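Local coordinates for protein sortase B (Streptococcus pyogenes, PDB 3PSQ) that is a class B sortase involved in pilus assembly, probably acting as a cysteine transpeptidase, and binds zinc, at residues N108-S113 and T189-T194; D87-I92 and N160-H165. One frame throughout, in Å; residues are numbered along the deposited sequence.

Contact 1: N108-S113 and T189-T194. With ZN (zinc ion), chain L; EDO (1,2-ethanediol), chain C; EDO (1,2-ethanediol), chain E.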
loop_
_atom_site.group_PDB
_atom_site.type_symbol
_atom_site.label_atom_id
_atom_site.label_comp_id
_atom_site.label_asym_id
_atom_site.label_seq_id
_atom_site.Cartn_x
_atom_site.Cartn_y
_atom_site.Cartn_z
ATOM N N ASN A 108 12.504 -4.869 -4.119
ATOM C CA ASN A 108 13.261 -5.951 -3.464
ATOM C C ASN A 108 12.389 -7.189 -3.306
ATOM O O ASN A 108 12.893 -8.296 -3.241
ATOM C CB ASN A 108 13.804 -5.517 -2.095
ATOM C CG ASN A 108 14.880 -4.436 -2.219
ATOM O OD1 ASN A 108 15.486 -4.288 -3.273
ATOM N ND2 ASN A 108 15.097 -3.672 -1.154
ATOM N N PHE A 109 11.074 -6.993 -3.249
ATOM C CA PHE A 109 10.150 -8.110 -3.117
ATOM C C PHE A 109 10.057 -8.993 -4.353
ATOM O O PHE A 109 9.414 -10.039 -4.320
ATOM C CB PHE A 109 8.778 -7.615 -2.691
ATOM C CG PHE A 109 8.724 -7.186 -1.260
ATOM C CD1 PHE A 109 8.635 -8.129 -0.243
ATOM C CD2 PHE A 109 8.778 -5.853 -0.920
ATOM C CE1 PHE A 109 8.590 -7.733 1.108
ATOM C CE2 PHE A 109 8.726 -5.464 0.395
ATOM C CZ PHE A 109 8.622 -6.406 1.422
ATOM N N ARG A 110 10.693 -8.561 -5.441
ATOM C CA ARG A 110 10.823 -9.368 -6.651
ATOM C C ARG A 110 11.852 -10.475 -6.437
ATOM O O ARG A 110 11.834 -11.485 -7.148
ATOM C CB ARG A 110 11.252 -8.506 -7.846
ATOM C CG ARG A 110 10.265 -7.371 -8.223
ATOM C CD ARG A 110 10.832 -6.398 -9.294
ATOM N NE ARG A 110 10.835 -7.081 -10.573
ATOM C CZ ARG A 110 9.852 -6.999 -11.470
ATOM N NH1 ARG A 110 8.806 -6.205 -11.259
ATOM N NH2 ARG A 110 9.920 -7.702 -12.591
ATOM N N LYS A 111 12.766 -10.273 -5.490
ATOM C CA LYS A 111 13.856 -11.217 -5.253
ATOM C C LYS A 111 13.398 -12.349 -4.336
ATOM O O LYS A 111 12.883 -12.103 -3.225
ATOM C CB LYS A 111 15.068 -10.512 -4.632
ATOM C CG LYS A 111 15.720 -9.419 -5.482
ATOM C CD LYS A 111 16.585 -8.516 -4.538
ATOM C CE LYS A 111 17.455 -7.454 -5.258
ATOM N NZ LYS A 111 18.783 -7.249 -4.514
ATOM N N LYS A 112 13.597 -13.588 -4.792
ATOM C CA LYS A 112 13.182 -14.780 -4.018
ATOM C C LYS A 112 13.632 -14.746 -2.564
ATOM O O LYS A 112 12.813 -14.815 -1.654
ATOM C CB LYS A 112 13.663 -16.088 -4.678
ATOM C CG LYS A 112 13.054 -17.352 -4.046
ATOM C CD LYS A 112 13.538 -18.629 -4.755
ATOM C CE LYS A 112 12.913 -19.896 -4.117
ATOM N NZ LYS A 112 13.603 -21.186 -4.514
ATOM N N SER A 113 14.934 -14.622 -2.344
ATOM C CA SER A 113 15.471 -14.609 -0.991
ATOM C C SER A 113 14.876 -13.477 -0.146
ATOM O O SER A 113 14.528 -13.685 1.033
ATOM C CB SER A 113 17.002 -14.518 -1.022
ATOM O OG SER A 113 17.517 -14.142 0.246
ATOM N N THR A 189 3.476 1.505 -6.375
ATOM C CA THR A 189 3.907 2.674 -7.071
ATOM C C THR A 189 4.322 2.286 -8.493
ATOM O O THR A 189 4.021 1.184 -8.949
ATOM C CB THR A 189 5.016 3.458 -6.282
ATOM O OG1 THR A 189 5.254 4.704 -6.940
ATOM C CG2 THR A 189 6.292 2.650 -6.151
ATOM N N CYS A 190 4.979 3.208 -9.198
ATOM C CA CYS A 190 5.489 2.913 -10.529
ATOM C C CYS A 190 6.735 2.018 -10.512
ATOM O O CYS A 190 7.401 1.846 -9.500
ATOM C CB CYS A 190 5.816 4.206 -11.260
ATOM S SG CYS A 190 7.069 5.206 -10.430
ATOM N N GLU A 191 7.034 1.448 -11.663
ATOM C CA GLU A 191 8.307 0.798 -11.865
ATOM C C GLU A 191 8.842 1.341 -13.194
ATOM O O GLU A 191 8.513 0.810 -14.253
ATOM C CB GLU A 191 8.111 -0.718 -11.882
ATOM C CG GLU A 191 9.376 -1.536 -11.763
ATOM C CD GLU A 191 9.131 -2.819 -10.987
ATOM O OE1 GLU A 191 8.025 -3.412 -11.152
ATOM O OE2 GLU A 191 10.041 -3.234 -10.210
ATOM N N ASP A 192 9.638 2.412 -13.134
ATOM C CA ASP A 192 10.066 3.155 -14.347
ATOM C C ASP A 192 10.956 2.394 -15.342
ATOM O O ASP A 192 11.356 2.971 -16.357
ATOM C CB ASP A 192 10.777 4.470 -13.998
ATOM C CG ASP A 192 9.947 5.368 -13.114
ATOM O OD1 ASP A 192 8.741 5.610 -13.411
ATOM O OD2 ASP A 192 10.514 5.828 -12.100
ATOM N N MET A 193 11.283 1.131 -15.062
ATOM C CA MET A 193 12.048 0.395 -16.063
ATOM C C MET A 193 11.182 -0.331 -17.082
ATOM O O MET A 193 11.679 -0.670 -18.141
ATOM C CB MET A 193 13.069 -0.556 -15.436
ATOM C CG MET A 193 14.198 0.156 -14.663
ATOM S SD MET A 193 15.253 1.256 -15.669
ATOM C CE MET A 193 14.733 2.890 -15.122
ATOM N N THR A 194 9.893 -0.536 -16.801
ATOM C CA THR A 194 8.990 -1.199 -17.785
ATOM C C THR A 194 7.823 -0.291 -18.222
ATOM O O THR A 194 7.556 0.717 -17.567
ATOM C CB THR A 194 8.470 -2.607 -17.306
ATOM O OG1 THR A 194 7.834 -2.496 -16.027
ATOM C CG2 THR A 194 9.616 -3.595 -17.200
HETATM ZN ZN ZN L . 7.678 6.601 -12.105
HETATM C C1 EDO C . 16.121 -14.643 -7.048
HETATM O O1 EDO C . 14.912 -13.977 -7.448
HETATM C C2 EDO C . 16.886 -13.847 -5.974
HETATM O O2 EDO C . 16.724 -14.483 -4.693
HETATM C C1 EDO E . 9.842 3.110 -6.928
HETATM O O1 EDO E . 10.778 3.575 -7.899
HETATM C C2 EDO E . 9.803 1.577 -6.923
HETATM O O2 EDO E . 9.866 0.995 -8.248
HETATM O O HOH W 1 6.077 6.963 -13.676
#
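The guanidinium of Arg110 and the carboxylate of Glu191 meet with their planes 83° apart, almost perpendicular. Glu191 OE1 comes to the guanidinium obliquely. One salt bridge carries the contact, from Arg110 NH1 to Glu191 OE1 at 2.9 Å. Glu191 OE2 is farther off, 3.4 Å from Arg110 NH1. The arginine chain bends at chi3 (73°), which helps to bring both CD and NH1 alongside the carboxylate. Glu191 sends CG anti to the backbone N (chi1 -166°), which carries its carboxylate across the gap between backbones that stay 11.7 Å apart at the CA atoms of Arg110 and Glu191. The contact is small and lies near the surface.

Next to Glu191 is the predicted catalytic centre. Cys190, the probable acyl-thioester nucleophile, binds zinc through SG at 2.3 Å. Asp192 OD1, His96 ND1 and a water complete the site; the cysteine sulfur is thus a metal ligand in this crystal. An ethanediol, probably from the crystallisation liquor, donates through O2 to Cys190 O at 2.9 Å.

Glu191 also starts a type I turn that ends at Thr194. The contact thus ties the loop after strand 184-190 to the 3-10 turn ahead of helix 112-117. Strands 130-142 and 197-205 adjoin it, touched by Arg110 at Cys138 and by Glu191 at Ile199.

Contact 2: D87-I92 and N160-H165. With ZN (zinc ion), chain O.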
loop_
_atom_site.group_PDB
_atom_site.type_symbol
_atom_site.label_atom_id
_atom_site.label_comp_id
_atom_site.label_asym_id
_atom_site.label_seq_id
_atom_site.Cartn_x
_atom_site.Cartn_y
_atom_site.Cartn_z
ATOM N N ASP A 87 -12.288 -2.424 4.750
ATOM C CA ASP A 87 -12.616 -2.842 3.387
ATOM C C ASP A 87 -11.907 -4.116 3.017
ATOM O O ASP A 87 -10.926 -4.503 3.669
ATOM C CB ASP A 87 -12.239 -1.754 2.389
ATOM C CG ASP A 87 -13.103 -0.538 2.515
ATOM O OD1 ASP A 87 -14.186 -0.635 3.123
ATOM O OD2 ASP A 87 -12.716 0.526 2.020
ATOM N N LYS A 88 -12.409 -4.786 1.987
ATOM C CA LYS A 88 -11.745 -6.001 1.490
ATOM C C LYS A 88 -10.325 -5.731 1.004
ATOM O O LYS A 88 -9.458 -6.605 1.042
ATOM C CB LYS A 88 -12.526 -6.608 0.321
ATOM C CG LYS A 88 -13.783 -7.343 0.759
ATOM C CD LYS A 88 -13.417 -8.737 1.343
ATOM C CE LYS A 88 -14.595 -9.353 2.109
ATOM N NZ LYS A 88 -15.821 -9.404 1.245
ATOM N N TYR A 89 -10.115 -4.521 0.519
ATOM C CA TYR A 89 -8.910 -4.193 -0.216
ATOM C C TYR A 89 -8.579 -2.723 -0.021
ATOM O O TYR A 89 -9.281 -1.825 -0.526
ATOM C CB TYR A 89 -9.142 -4.468 -1.691
ATOM C CG TYR A 89 -7.965 -4.252 -2.586
ATOM C CD1 TYR A 89 -6.982 -5.211 -2.694
ATOM C CD2 TYR A 89 -7.859 -3.103 -3.379
ATOM C CE1 TYR A 89 -5.899 -5.042 -3.539
ATOM C CE2 TYR A 89 -6.776 -2.927 -4.247
ATOM C CZ TYR A 89 -5.802 -3.913 -4.332
ATOM O OH TYR A 89 -4.712 -3.794 -5.178
ATOM N N SER A 90 -7.524 -2.497 0.744
ATOM C CA SER A 90 -7.043 -1.164 0.997
ATOM C C SER A 90 -5.779 -0.946 0.165
ATOM O O SER A 90 -4.823 -1.729 0.248
ATOM C CB SER A 90 -6.791 -0.972 2.483
ATOM O OG SER A 90 -8.005 -1.151 3.212
ATOM N N LEU A 91 -5.811 0.104 -0.664
ATOM C CA LEU A 91 -4.714 0.432 -1.575
ATOM C C LEU A 91 -3.956 1.665 -1.063
ATOM O O LEU A 91 -4.518 2.786 -0.894
ATOM C CB LEU A 91 -5.230 0.666 -2.991
ATOM C CG LEU A 91 -4.167 1.007 -4.046
ATOM C CD1 LEU A 91 -3.066 -0.086 -4.261
ATOM C CD2 LEU A 91 -4.859 1.375 -5.332
ATOM N N ILE A 92 -2.701 1.419 -0.743
ATOM C CA ILE A 92 -1.776 2.482 -0.383
ATOM C C ILE A 92 -0.824 2.699 -1.575
ATOM O O ILE A 92 -0.150 1.776 -2.052
ATOM C CB ILE A 92 -0.991 2.156 0.907
ATOM C CG1 ILE A 92 -1.973 2.004 2.079
ATOM C CG2 ILE A 92 0.063 3.257 1.179
ATOM C CD1 ILE A 92 -1.346 1.676 3.440
ATOM N N ASN A 160 -11.913 -15.819 -5.909
ATOM C CA ASN A 160 -11.142 -16.592 -6.857
ATOM C C ASN A 160 -10.670 -15.801 -8.073
ATOM O O ASN A 160 -9.598 -16.095 -8.585
ATOM C CB ASN A 160 -11.875 -17.878 -7.248
ATOM C CG ASN A 160 -11.793 -18.947 -6.157
ATOM O OD1 ASN A 160 -11.019 -18.820 -5.195
ATOM N ND2 ASN A 160 -12.583 -20.010 -6.308
ATOM N N GLU A 161 -11.469 -14.836 -8.553
ATOM C CA GLU A 161 -11.020 -14.002 -9.686
ATOM C C GLU A 161 -9.892 -13.057 -9.198
ATOM O O GLU A 161 -8.919 -12.812 -9.905
ATOM C CB GLU A 161 -12.180 -13.250 -10.405
ATOM C CG GLU A 161 -11.766 -11.995 -11.289
ATOM C CD GLU A 161 -11.672 -12.211 -12.841
ATOM O OE1 GLU A 161 -11.260 -13.315 -13.320
ATOM O OE2 GLU A 161 -11.990 -11.239 -13.591
ATOM N N PHE A 162 -10.035 -12.548 -7.982
ATOM C CA PHE A 162 -9.046 -11.687 -7.353
ATOM C C PHE A 162 -7.711 -12.417 -7.205
ATOM O O PHE A 162 -6.664 -11.927 -7.645
ATOM C CB PHE A 162 -9.591 -11.221 -6.001
ATOM C CG PHE A 162 -8.617 -10.443 -5.162
ATOM C CD1 PHE A 162 -8.284 -9.121 -5.485
ATOM C CD2 PHE A 162 -8.073 -11.008 -4.009
ATOM C CE1 PHE A 162 -7.388 -8.375 -4.690
ATOM C CE2 PHE A 162 -7.194 -10.291 -3.206
ATOM C CZ PHE A 162 -6.842 -8.961 -3.548
ATOM N N LEU A 163 -7.735 -13.603 -6.626
ATOM C CA LEU A 163 -6.494 -14.333 -6.403
ATOM C C LEU A 163 -5.854 -14.849 -7.692
ATOM O O LEU A 163 -4.632 -14.875 -7.807
ATOM C CB LEU A 163 -6.694 -15.451 -5.386
ATOM C CG LEU A 163 -6.944 -15.006 -3.936
ATOM C CD1 LEU A 163 -7.211 -16.219 -3.107
ATOM C CD2 LEU A 163 -5.735 -14.245 -3.390
ATOM N N ASN A 164 -6.654 -15.213 -8.686
ATOM C CA ASN A 164 -6.101 -15.680 -9.959
ATOM C C ASN A 164 -5.562 -14.537 -10.807
ATOM O O ASN A 164 -4.582 -14.705 -11.555
ATOM C CB ASN A 164 -7.129 -16.490 -10.779
ATOM C CG ASN A 164 -6.514 -17.116 -12.054
ATOM O OD1 ASN A 164 -5.341 -16.863 -12.374
ATOM N ND2 ASN A 164 -7.300 -17.922 -12.774
ATOM N N HIS A 165 -6.234 -13.390 -10.729
ATOM C CA HIS A 165 -5.766 -12.187 -11.383
ATOM C C HIS A 165 -4.373 -11.847 -10.871
ATOM O O HIS A 165 -3.462 -11.548 -11.652
ATOM C CB HIS A 165 -6.692 -11.008 -11.077
ATOM C CG HIS A 165 -6.261 -9.730 -11.724
ATOM N ND1 HIS A 165 -6.624 -9.391 -13.004
ATOM C CD2 HIS A 165 -5.484 -8.720 -11.276
ATOM C CE1 HIS A 165 -6.110 -8.213 -13.311
ATOM N NE2 HIS A 165 -5.413 -7.785 -12.280
HETATM ZN ZN ZN O . -7.661 -10.345 -14.341
#
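Tyr89 and Phe162 form an aromatic pair that packs helix 159-167 against strand 89-93 of the sortase fold's beta sheet. Their ring centroids are 5.8 Å apart and the planes stand at 81°. The two rings meet obliquely. The tight part is narrow. Tyr89 CD1 and CE1 meet Phe162 CE1 and CZ, and the closest approach is 3.8 Å between Tyr89 CD1 and Phe162 CE1. Tyr89 CE1 lies at the edge of the Phe162 ring, in its plane. In Phe162, CG stands anti to the backbone N (chi1 174°), and this sends the ring out from the helix toward the strand.

Both rings are buried. Ile202 of strand 197-205 and Val154 of helix 151-155 touch both of them, and Phe184 meets the ring of Phe162. The phenol of Tyr89 is satisfied in this apolar setting by a hydrogen bond from its OH to Leu148 O, which probably helps to hold the end of the ring in place.

The far side of the helix, with Asn160, Glu161 and Asn164, faces solvent in the isolated chain. His165, one turn along from Phe162, is itself buried but reaches a zinc ion. Its NE2 is hydrogen-bonded to Asp145 OD1, while its ND1 binds the metal at 1.9 Å.

Contacts 1 and 2 reach the same sheet, where strands 89-93 and 184-190 run as parallel neighbours. Their centres are 19 Å apart. Their nearest atoms are about 6 Å apart, so they do not touch. The segments alternate along the chain. Contact 1 adjoins the predicted active site: the side chain of Glu191 is about 6 Å from that of Arg198, the predicted transition-state stabiliser. Contact 2 is farther off, with the side chain of Tyr89 about 10 Å from that of Arg198. Strand 197-205, which holds Arg198, touches both, through Ile199 at contact 1 and Ile202 at contact 2. One is a polar surface bridge, the other an apolar pair in the interior.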